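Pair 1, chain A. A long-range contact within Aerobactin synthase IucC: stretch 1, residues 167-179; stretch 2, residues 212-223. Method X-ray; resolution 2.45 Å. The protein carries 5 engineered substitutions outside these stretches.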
# COMPACT_ATOMS: atom_id res chain seq x y z
N ARG A 167 7.63 -8.07 13.06
CA ARG A 167 6.60 -8.37 14.03
C ARG A 167 5.24 -8.49 13.34
O ARG A 167 5.03 -8.00 12.24
CB ARG A 167 6.53 -7.29 15.11
CG ARG A 167 7.66 -7.32 16.11
CD ARG A 167 7.45 -6.29 17.20
NE ARG A 167 8.52 -6.29 18.19
CZ ARG A 167 8.62 -5.42 19.19
NH1 ARG A 167 7.70 -4.47 19.34
NH2 ARG A 167 9.63 -5.49 20.04
N LEU A 168 4.32 -9.16 14.02
CA LEU A 168 2.95 -9.27 13.55
C LEU A 168 2.09 -8.17 14.14
O LEU A 168 2.35 -7.67 15.24
CB LEU A 168 2.36 -10.63 13.91
CG LEU A 168 3.11 -11.85 13.37
CD1 LEU A 168 2.46 -13.13 13.87
CD2 LEU A 168 3.16 -11.82 11.84
N HIS A 169 1.06 -7.78 13.39
CA HIS A 169 0.04 -6.88 13.88
C HIS A 169 -1.06 -7.69 14.56
O HIS A 169 -1.35 -8.82 14.17
CB HIS A 169 -0.53 -6.06 12.73
CG HIS A 169 -1.34 -4.87 13.17
ND1 HIS A 169 -0.76 -3.67 13.50
CD2 HIS A 169 -2.67 -4.71 13.31
CE1 HIS A 169 -1.71 -2.81 13.84
NE2 HIS A 169 -2.88 -3.41 13.73
N TRP A 170 -1.66 -7.10 15.60
CA TRP A 170 -2.63 -7.81 16.43
C TRP A 170 -3.95 -7.06 16.45
O TRP A 170 -3.98 -5.84 16.69
CB TRP A 170 -2.10 -7.99 17.85
CG TRP A 170 -0.96 -8.95 17.91
CD1 TRP A 170 0.37 -8.66 17.78
CD2 TRP A 170 -1.05 -10.37 18.08
NE1 TRP A 170 1.11 -9.81 17.88
CE2 TRP A 170 0.27 -10.87 18.06
CE3 TRP A 170 -2.11 -11.26 18.25
CZ2 TRP A 170 0.55 -12.23 18.20
CZ3 TRP A 170 -1.83 -12.60 18.40
CH2 TRP A 170 -0.51 -13.07 18.37
N LEU A 171 -5.04 -7.79 16.21
CA LEU A 171 -6.39 -7.26 16.27
C LEU A 171 -7.15 -7.91 17.42
O LEU A 171 -6.73 -8.93 17.99
CB LEU A 171 -7.14 -7.51 14.96
CG LEU A 171 -6.60 -6.85 13.69
CD1 LEU A 171 -7.47 -7.23 12.50
CD2 LEU A 171 -6.54 -5.34 13.85
N ALA A 172 -8.28 -7.30 17.77
CA ALA A 172 -9.21 -7.85 18.74
C ALA A 172 -10.57 -8.00 18.06
O ALA A 172 -11.06 -7.05 17.44
CB ALA A 172 -9.32 -6.97 19.98
N VAL A 173 -11.17 -9.18 18.19
CA VAL A 173 -12.43 -9.50 17.53
C VAL A 173 -13.37 -10.14 18.54
O VAL A 173 -12.94 -10.86 19.45
CB VAL A 173 -12.21 -10.44 16.32
CG1 VAL A 173 -13.54 -10.76 15.64
CG2 VAL A 173 -11.24 -9.82 15.33
N LYS A 174 -14.66 -9.87 18.38
CA LYS A 174 -15.66 -10.47 19.24
C LYS A 174 -15.73 -11.98 18.99
O LYS A 174 -15.63 -12.44 17.86
CB LYS A 174 -17.03 -9.84 19.00
N ARG A 175 -15.89 -12.74 20.08
CA ARG A 175 -15.91 -14.20 19.96
C ARG A 175 -17.02 -14.66 19.02
O ARG A 175 -16.82 -15.57 18.21
CB ARG A 175 -16.07 -14.83 21.34
CG ARG A 175 -16.01 -16.35 21.33
CD ARG A 175 -16.09 -16.93 22.74
NE ARG A 175 -14.86 -16.75 23.51
CZ ARG A 175 -13.84 -17.61 23.51
NH1 ARG A 175 -13.89 -18.72 22.79
NH2 ARG A 175 -12.77 -17.35 24.25
N GLU A 176 -18.21 -14.04 19.12
CA GLU A 176 -19.32 -14.44 18.27
C GLU A 176 -19.02 -14.26 16.78
O GLU A 176 -19.74 -14.81 15.95
CB GLU A 176 -20.58 -13.64 18.63
CG GLU A 176 -20.46 -12.14 18.41
CD GLU A 176 -21.75 -11.40 18.71
OE1 GLU A 176 -22.77 -12.07 18.99
OE2 GLU A 176 -21.75 -10.15 18.65
N HIS A 177 -17.97 -13.50 16.44
CA HIS A 177 -17.63 -13.23 15.05
C HIS A 177 -16.63 -14.22 14.46
O HIS A 177 -16.36 -14.14 13.26
CB HIS A 177 -17.05 -11.82 14.91
CG HIS A 177 -18.05 -10.72 15.12
ND1 HIS A 177 -19.40 -10.95 15.25
CD2 HIS A 177 -17.88 -9.38 15.23
CE1 HIS A 177 -20.03 -9.80 15.43
NE2 HIS A 177 -19.13 -8.83 15.42
N MET A 178 -16.08 -15.13 15.26
CA MET A 178 -14.97 -15.96 14.81
C MET A 178 -15.26 -17.43 15.00
O MET A 178 -15.91 -17.84 15.97
CB MET A 178 -13.68 -15.60 15.56
CG MET A 178 -12.44 -15.72 14.69
SD MET A 178 -10.90 -15.41 15.57
CE MET A 178 -11.27 -13.85 16.37
N VAL A 179 -14.79 -18.23 14.05
CA VAL A 179 -14.77 -19.68 14.14
C VAL A 179 -13.39 -20.10 14.60
O VAL A 179 -12.38 -19.64 14.06
CB VAL A 179 -15.13 -20.33 12.79
CG1 VAL A 179 -15.13 -21.85 12.90
CG2 VAL A 179 -16.48 -19.83 12.30
N GLY A 212 -10.42 -1.28 26.89
CA GLY A 212 -11.64 -1.74 27.52
C GLY A 212 -12.14 -3.08 27.03
O GLY A 212 -13.35 -3.32 27.03
N LEU A 213 -11.24 -3.96 26.61
CA LEU A 213 -11.62 -5.27 26.11
C LEU A 213 -11.65 -6.29 27.25
O LEU A 213 -10.93 -6.16 28.24
CB LEU A 213 -10.65 -5.74 25.03
CG LEU A 213 -10.54 -4.81 23.82
CD1 LEU A 213 -9.39 -5.23 22.93
CD2 LEU A 213 -11.84 -4.79 23.03
N ASP A 214 -12.51 -7.29 27.10
CA ASP A 214 -12.69 -8.31 28.13
C ASP A 214 -12.69 -9.69 27.46
O ASP A 214 -12.22 -9.86 26.33
CB ASP A 214 -13.97 -8.02 28.93
CG ASP A 214 -15.22 -8.03 28.07
OD1 ASP A 214 -15.23 -8.72 27.03
OD2 ASP A 214 -16.19 -7.33 28.43
N ASN A 215 -13.23 -10.69 28.17
CA ASN A 215 -13.20 -12.06 27.68
C ASN A 215 -14.12 -12.30 26.49
O ASN A 215 -14.09 -13.39 25.92
CB ASN A 215 -13.57 -13.02 28.81
N ASP A 216 -14.94 -11.31 26.11
CA ASP A 216 -15.76 -11.44 24.91
C ASP A 216 -14.99 -11.17 23.63
O ASP A 216 -15.54 -11.36 22.54
CB ASP A 216 -16.96 -10.49 24.99
CG ASP A 216 -18.24 -11.20 25.38
OD1 ASP A 216 -18.49 -12.31 24.88
OD2 ASP A 216 -19.01 -10.63 26.19
N TRP A 217 -13.73 -10.74 23.72
CA TRP A 217 -12.90 -10.47 22.56
C TRP A 217 -11.73 -11.44 22.51
O TRP A 217 -11.29 -11.95 23.54
CB TRP A 217 -12.38 -9.02 22.58
CG TRP A 217 -13.46 -7.99 22.45
CD1 TRP A 217 -14.27 -7.52 23.44
CD2 TRP A 217 -13.83 -7.29 21.26
NE1 TRP A 217 -15.13 -6.58 22.94
CE2 TRP A 217 -14.88 -6.41 21.60
CE3 TRP A 217 -13.38 -7.31 19.93
CZ2 TRP A 217 -15.49 -5.58 20.67
CZ3 TRP A 217 -13.98 -6.48 19.01
CH2 TRP A 217 -15.03 -5.63 19.38
N LEU A 218 -11.23 -11.68 21.30
CA LEU A 218 -10.12 -12.59 21.09
C LEU A 218 -9.02 -11.91 20.28
O LEU A 218 -9.32 -11.11 19.39
CB LEU A 218 -10.57 -13.86 20.35
CG LEU A 218 -11.51 -14.79 21.11
CD1 LEU A 218 -11.88 -15.98 20.24
CD2 LEU A 218 -10.89 -15.25 22.42
N PRO A 219 -7.75 -12.23 20.54
CA PRO A 219 -6.67 -11.69 19.71
C PRO A 219 -6.57 -12.40 18.37
O PRO A 219 -6.64 -13.63 18.30
CB PRO A 219 -5.41 -11.92 20.55
CG PRO A 219 -5.90 -12.29 21.91
CD PRO A 219 -7.21 -12.95 21.71
N LEU A 220 -6.40 -11.62 17.31
CA LEU A 220 -6.18 -12.14 15.97
C LEU A 220 -4.89 -11.56 15.43
O LEU A 220 -4.80 -10.34 15.24
CB LEU A 220 -7.35 -11.80 15.05
CG LEU A 220 -7.18 -12.21 13.58
CD1 LEU A 220 -7.08 -13.72 13.44
CD2 LEU A 220 -8.33 -11.67 12.73
N PRO A 221 -3.86 -12.37 15.17
CA PRO A 221 -2.66 -11.83 14.51
C PRO A 221 -2.91 -11.57 13.04
O PRO A 221 -3.77 -12.18 12.41
CB PRO A 221 -1.61 -12.93 14.72
CG PRO A 221 -2.41 -14.17 14.85
CD PRO A 221 -3.69 -13.78 15.54
N VAL A 222 -2.13 -10.63 12.49
CA VAL A 222 -2.27 -10.22 11.10
C VAL A 222 -0.88 -9.93 10.54
O VAL A 222 -0.07 -9.27 11.20
CB VAL A 222 -3.17 -8.97 10.96
CG1 VAL A 222 -3.23 -8.51 9.51
CG2 VAL A 222 -4.57 -9.26 11.48
N HIS A 223 -0.62 -10.42 9.34
CA HIS A 223 0.62 -10.09 8.65
C HIS A 223 0.69 -8.58 8.45
O HIS A 223 -0.30 -7.97 8.02
CB HIS A 223 0.68 -10.81 7.31
CG HIS A 223 2.03 -10.80 6.66
ND1 HIS A 223 2.59 -9.66 6.13
CD2 HIS A 223 2.92 -11.79 6.44
CE1 HIS A 223 3.77 -9.95 5.62
NE2 HIS A 223 4.00 -11.24 5.79

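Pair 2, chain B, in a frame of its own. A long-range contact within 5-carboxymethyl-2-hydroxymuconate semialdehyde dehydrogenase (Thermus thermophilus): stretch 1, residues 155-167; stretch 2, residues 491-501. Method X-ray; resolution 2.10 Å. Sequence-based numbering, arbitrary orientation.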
# COMPACT_ATOMS: atom_id res chain seq x y z
N LEU B 155 -14.12 10.88 -9.29
CA LEU B 155 -13.76 10.03 -8.17
C LEU B 155 -13.75 8.62 -8.72
O LEU B 155 -14.76 8.15 -9.24
CB LEU B 155 -14.76 10.09 -7.02
CG LEU B 155 -14.45 8.97 -6.00
CD1 LEU B 155 -13.04 9.19 -5.41
CD2 LEU B 155 -15.48 8.93 -4.89
N TYR B 156 -12.60 7.96 -8.66
CA TYR B 156 -12.49 6.57 -9.07
C TYR B 156 -12.08 5.87 -7.79
O TYR B 156 -11.22 6.36 -7.06
CB TYR B 156 -11.38 6.34 -10.11
CG TYR B 156 -11.61 6.94 -11.47
CD1 TYR B 156 -11.38 8.30 -11.70
CD2 TYR B 156 -12.02 6.15 -12.54
CE1 TYR B 156 -11.56 8.86 -12.97
CE2 TYR B 156 -12.19 6.69 -13.81
CZ TYR B 156 -11.96 8.04 -14.02
OH TYR B 156 -12.13 8.58 -15.27
N TYR B 157 -12.71 4.74 -7.50
CA TYR B 157 -12.33 4.00 -6.33
C TYR B 157 -12.40 2.53 -6.71
O TYR B 157 -13.13 2.16 -7.62
CB TYR B 157 -13.23 4.34 -5.13
CG TYR B 157 -14.67 3.87 -5.19
CD1 TYR B 157 -15.02 2.59 -4.77
CD2 TYR B 157 -15.68 4.72 -5.62
CE1 TYR B 157 -16.35 2.17 -4.76
CE2 TYR B 157 -17.02 4.31 -5.61
CZ TYR B 157 -17.34 3.04 -5.18
OH TYR B 157 -18.65 2.63 -5.16
N THR B 158 -11.61 1.71 -6.03
CA THR B 158 -11.59 0.30 -6.33
C THR B 158 -11.94 -0.54 -5.11
O THR B 158 -11.63 -0.17 -3.97
CB THR B 158 -10.20 -0.13 -6.83
OG1 THR B 158 -9.22 0.21 -5.84
CG2 THR B 158 -9.86 0.57 -8.14
N VAL B 159 -12.58 -1.67 -5.37
CA VAL B 159 -12.94 -2.61 -4.31
C VAL B 159 -12.69 -4.00 -4.86
O VAL B 159 -12.45 -4.18 -6.06
CB VAL B 159 -14.44 -2.47 -3.91
CG1 VAL B 159 -14.71 -1.06 -3.40
CG2 VAL B 159 -15.33 -2.79 -5.11
N ARG B 160 -12.73 -5.00 -3.99
CA ARG B 160 -12.54 -6.38 -4.38
C ARG B 160 -13.78 -7.17 -3.97
O ARG B 160 -14.37 -6.89 -2.92
CB ARG B 160 -11.31 -6.99 -3.68
CG ARG B 160 -9.98 -6.43 -4.12
CD ARG B 160 -8.86 -6.98 -3.22
NE ARG B 160 -7.53 -6.73 -3.77
CZ ARG B 160 -7.05 -7.31 -4.86
NH1 ARG B 160 -7.79 -8.19 -5.53
NH2 ARG B 160 -5.84 -7.01 -5.28
N VAL B 161 -14.16 -8.15 -4.78
CA VAL B 161 -15.31 -8.99 -4.50
C VAL B 161 -14.94 -10.46 -4.67
O VAL B 161 -14.04 -10.80 -5.45
CB VAL B 161 -16.51 -8.66 -5.43
CG1 VAL B 161 -16.93 -7.20 -5.24
CG2 VAL B 161 -16.14 -8.92 -6.89
N PRO B 162 -15.61 -11.36 -3.93
CA PRO B 162 -15.33 -12.80 -4.02
C PRO B 162 -15.36 -13.24 -5.49
O PRO B 162 -16.31 -12.92 -6.21
CB PRO B 162 -16.47 -13.42 -3.21
CG PRO B 162 -16.75 -12.36 -2.16
CD PRO B 162 -16.69 -11.08 -2.96
N ALA B 163 -14.34 -13.98 -5.92
CA ALA B 163 -14.26 -14.42 -7.32
C ALA B 163 -15.18 -15.58 -7.72
O ALA B 163 -15.62 -15.65 -8.86
CB ALA B 163 -12.82 -14.74 -7.68
N GLY B 164 -15.45 -16.49 -6.78
CA GLY B 164 -16.31 -17.62 -7.09
C GLY B 164 -15.84 -18.95 -6.50
O GLY B 164 -14.75 -19.01 -5.94
N PRO B 165 -16.63 -20.03 -6.63
CA PRO B 165 -16.26 -21.35 -6.10
C PRO B 165 -14.83 -21.75 -6.49
O PRO B 165 -14.39 -21.50 -7.61
CB PRO B 165 -17.32 -22.27 -6.71
CG PRO B 165 -18.53 -21.38 -6.78
CD PRO B 165 -17.95 -20.07 -7.29
N VAL B 166 -14.13 -22.37 -5.55
CA VAL B 166 -12.75 -22.79 -5.79
C VAL B 166 -12.57 -24.30 -5.71
O VAL B 166 -12.94 -24.94 -4.73
CB VAL B 166 -11.79 -22.13 -4.76
CG1 VAL B 166 -10.33 -22.46 -5.12
CG2 VAL B 166 -12.01 -20.62 -4.73
N GLY B 167 -11.99 -24.87 -6.76
CA GLY B 167 -11.71 -26.29 -6.80
C GLY B 167 -10.29 -26.41 -6.28
O GLY B 167 -9.35 -25.90 -6.90
N ALA B 491 -2.75 -13.43 -1.45
CA ALA B 491 -3.73 -14.44 -1.82
C ALA B 491 -4.97 -13.76 -2.42
O ALA B 491 -5.65 -14.33 -3.27
CB ALA B 491 -4.14 -15.26 -0.59
N LEU B 492 -5.25 -12.53 -1.99
CA LEU B 492 -6.41 -11.78 -2.48
C LEU B 492 -6.45 -11.62 -3.99
O LEU B 492 -7.52 -11.64 -4.58
CB LEU B 492 -6.45 -10.38 -1.87
CG LEU B 492 -7.01 -10.18 -0.47
CD1 LEU B 492 -6.87 -8.71 -0.10
CD2 LEU B 492 -8.48 -10.60 -0.41
N ASP B 493 -5.28 -11.47 -4.60
CA ASP B 493 -5.22 -11.29 -6.04
C ASP B 493 -5.77 -12.46 -6.82
O ASP B 493 -6.16 -12.31 -7.98
CB ASP B 493 -3.79 -10.99 -6.47
CG ASP B 493 -3.45 -9.52 -6.36
OD1 ASP B 493 -3.99 -8.74 -7.18
OD2 ASP B 493 -2.67 -9.15 -5.45
N PHE B 494 -5.82 -13.63 -6.19
CA PHE B 494 -6.36 -14.80 -6.86
C PHE B 494 -7.80 -15.08 -6.47
O PHE B 494 -8.64 -15.33 -7.34
CB PHE B 494 -5.50 -16.04 -6.56
CG PHE B 494 -6.12 -17.33 -7.05
CD1 PHE B 494 -6.80 -18.17 -6.17
CD2 PHE B 494 -6.04 -17.69 -8.39
CE1 PHE B 494 -7.39 -19.35 -6.62
CE2 PHE B 494 -6.63 -18.87 -8.86
CZ PHE B 494 -7.31 -19.70 -7.97
N TYR B 495 -8.10 -15.02 -5.18
CA TYR B 495 -9.44 -15.32 -4.69
C TYR B 495 -10.50 -14.24 -4.85
O TYR B 495 -11.68 -14.51 -4.64
CB TYR B 495 -9.37 -15.74 -3.21
CG TYR B 495 -8.53 -16.97 -2.95
CD1 TYR B 495 -7.23 -16.86 -2.43
CD2 TYR B 495 -9.01 -18.25 -3.26
CE1 TYR B 495 -6.44 -17.99 -2.21
CE2 TYR B 495 -8.23 -19.38 -3.05
CZ TYR B 495 -6.95 -19.25 -2.52
OH TYR B 495 -6.18 -20.37 -2.32
N THR B 496 -10.10 -13.03 -5.23
CA THR B 496 -11.06 -11.95 -5.41
C THR B 496 -10.87 -11.25 -6.75
O THR B 496 -9.85 -11.44 -7.41
CB THR B 496 -10.95 -10.89 -4.28
OG1 THR B 496 -9.71 -10.17 -4.40
CG2 THR B 496 -11.02 -11.54 -2.91
N ASP B 497 -11.86 -10.45 -7.14
CA ASP B 497 -11.80 -9.69 -8.39
C ASP B 497 -11.75 -8.20 -8.08
O ASP B 497 -12.50 -7.71 -7.22
CB ASP B 497 -13.05 -9.93 -9.25
CG ASP B 497 -13.13 -11.34 -9.80
OD1 ASP B 497 -12.08 -11.89 -10.19
OD2 ASP B 497 -14.26 -11.87 -9.86
N LEU B 498 -10.89 -7.47 -8.79
CA LEU B 498 -10.78 -6.03 -8.61
C LEU B 498 -11.88 -5.38 -9.43
O LEU B 498 -12.29 -5.89 -10.47
CB LEU B 498 -9.41 -5.52 -9.08
CG LEU B 498 -8.24 -5.64 -8.10
CD1 LEU B 498 -6.92 -5.48 -8.86
CD2 LEU B 498 -8.38 -4.58 -7.01
N LYS B 499 -12.36 -4.24 -8.96
CA LYS B 499 -13.40 -3.51 -9.65
C LYS B 499 -13.12 -2.02 -9.55
O LYS B 499 -12.88 -1.50 -8.46
CB LYS B 499 -14.77 -3.82 -9.05
CG LYS B 499 -15.93 -3.17 -9.79
CD LYS B 499 -17.29 -3.46 -9.14
CE LYS B 499 -17.65 -4.93 -9.22
NZ LYS B 499 -19.03 -5.18 -8.72
N THR B 500 -13.13 -1.34 -10.69
CA THR B 500 -12.90 0.10 -10.71
C THR B 500 -14.25 0.79 -10.90
O THR B 500 -14.94 0.55 -11.88
CB THR B 500 -11.93 0.51 -11.84
OG1 THR B 500 -10.63 -0.05 -11.59
CG2 THR B 500 -11.81 2.04 -11.91
N ILE B 501 -14.61 1.64 -9.95
CA ILE B 501 -15.87 2.36 -10.01
C ILE B 501 -15.60 3.84 -10.20
O ILE B 501 -14.80 4.44 -9.47
CB ILE B 501 -16.70 2.13 -8.73
CG1 ILE B 501 -17.04 0.64 -8.61
CG2 ILE B 501 -17.97 2.98 -8.76
CD1 ILE B 501 -17.61 0.23 -7.28
O HOH W 1 -7.57 -9.62 -8.37
O HOH W 2 -14.96 -14.00 -11.08

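Pair 1 and pair 2 are both antiparallel two-strand ladders, and 14 central residues superpose with an RMSD of 0.6 Å. The strand directions differ by 144° in pair 1 and 149° in pair 2, so each pair departs from exact antiparallelism by a similar amount. Hydrogen-bonded positions match one for one: H169(A) with Y157(B), L171(A) with V159(B) and V173(A) with V161(B), facing V222(A), L220(A) and L218(A) in pair 1 and I501(B), K499(B) and D497(B) in pair 2. At the ladder's end the pattern also holds: R175(A) N donates to D216(A) O at 2.8 Å, and A163(B) N donates to Y495(B) O at 3.0 Å.

Proline lacks an amide hydrogen, yet pair 1 places P219(A) and P221(A) within a strand at no cost to the ladder, because both sit at non-hydrogen-bonded positions, where the backbone N is not asked to bond across. Their counterparts are L498(B) and T500(B).

On the face that carries the prolines, pair 1 packs with rings. P221(A) CB lies 3.8 Å from the centroid of the W170(A) six-membered ring, over its face, a CH-pi contact. T158(B) replaces the tryptophan, and the smaller threonines meet through T158(B) CG2 and T500(B) OG1, 3.6 Å apart. The bulk moves one pair along. Beside small A172(A), the W217(A) ring lies over K174(A), its partner across the ladder, with K174(A) CA over one face and A172(A) O at the edge, 3.4 Å from W217(A) CZ3. In pair 2 the reverse holds: R160(B) supplies the long side chain and T496(B) the short one. The guanidinium is held between L498(B) CG and L492(B) C over opposite faces, while its edge makes polar bonds, R160(B) NH1 to T496(B) OG1 at 3.0 Å and a salt bridge from R160(B) NH2 to D493(B) OD1 at 3.2 Å. The charge of buried R160(B) is thus met by D493(B) in the last turn of the helix, with T496(B), where the strand begins, accepting a further hydrogen bond; pair 1 has a type I turn there instead, D214(A) to W217(A).

On the other face most matched side-chain centres lie close together, although the residue types often differ. V173(A) and V161(B) have side-chain centres only 0.3 Å apart, and L220(A) and K499(B) 0.5 Å, the lysine's aliphatic stem filling the leucine's place. Pair 1 joins L171(A) CD1 to V222(A) CG2 at 3.7 Å; the matched contact in pair 2, V159(B) CG2 to I501(B) CD1, is looser at 4.4 Å. Y157(B) takes I501(B) CB over its ring, 3.8 Å from the centroid, whereas at the matching positions H169(A) CB and V222(A) CB are 4.3 Å apart.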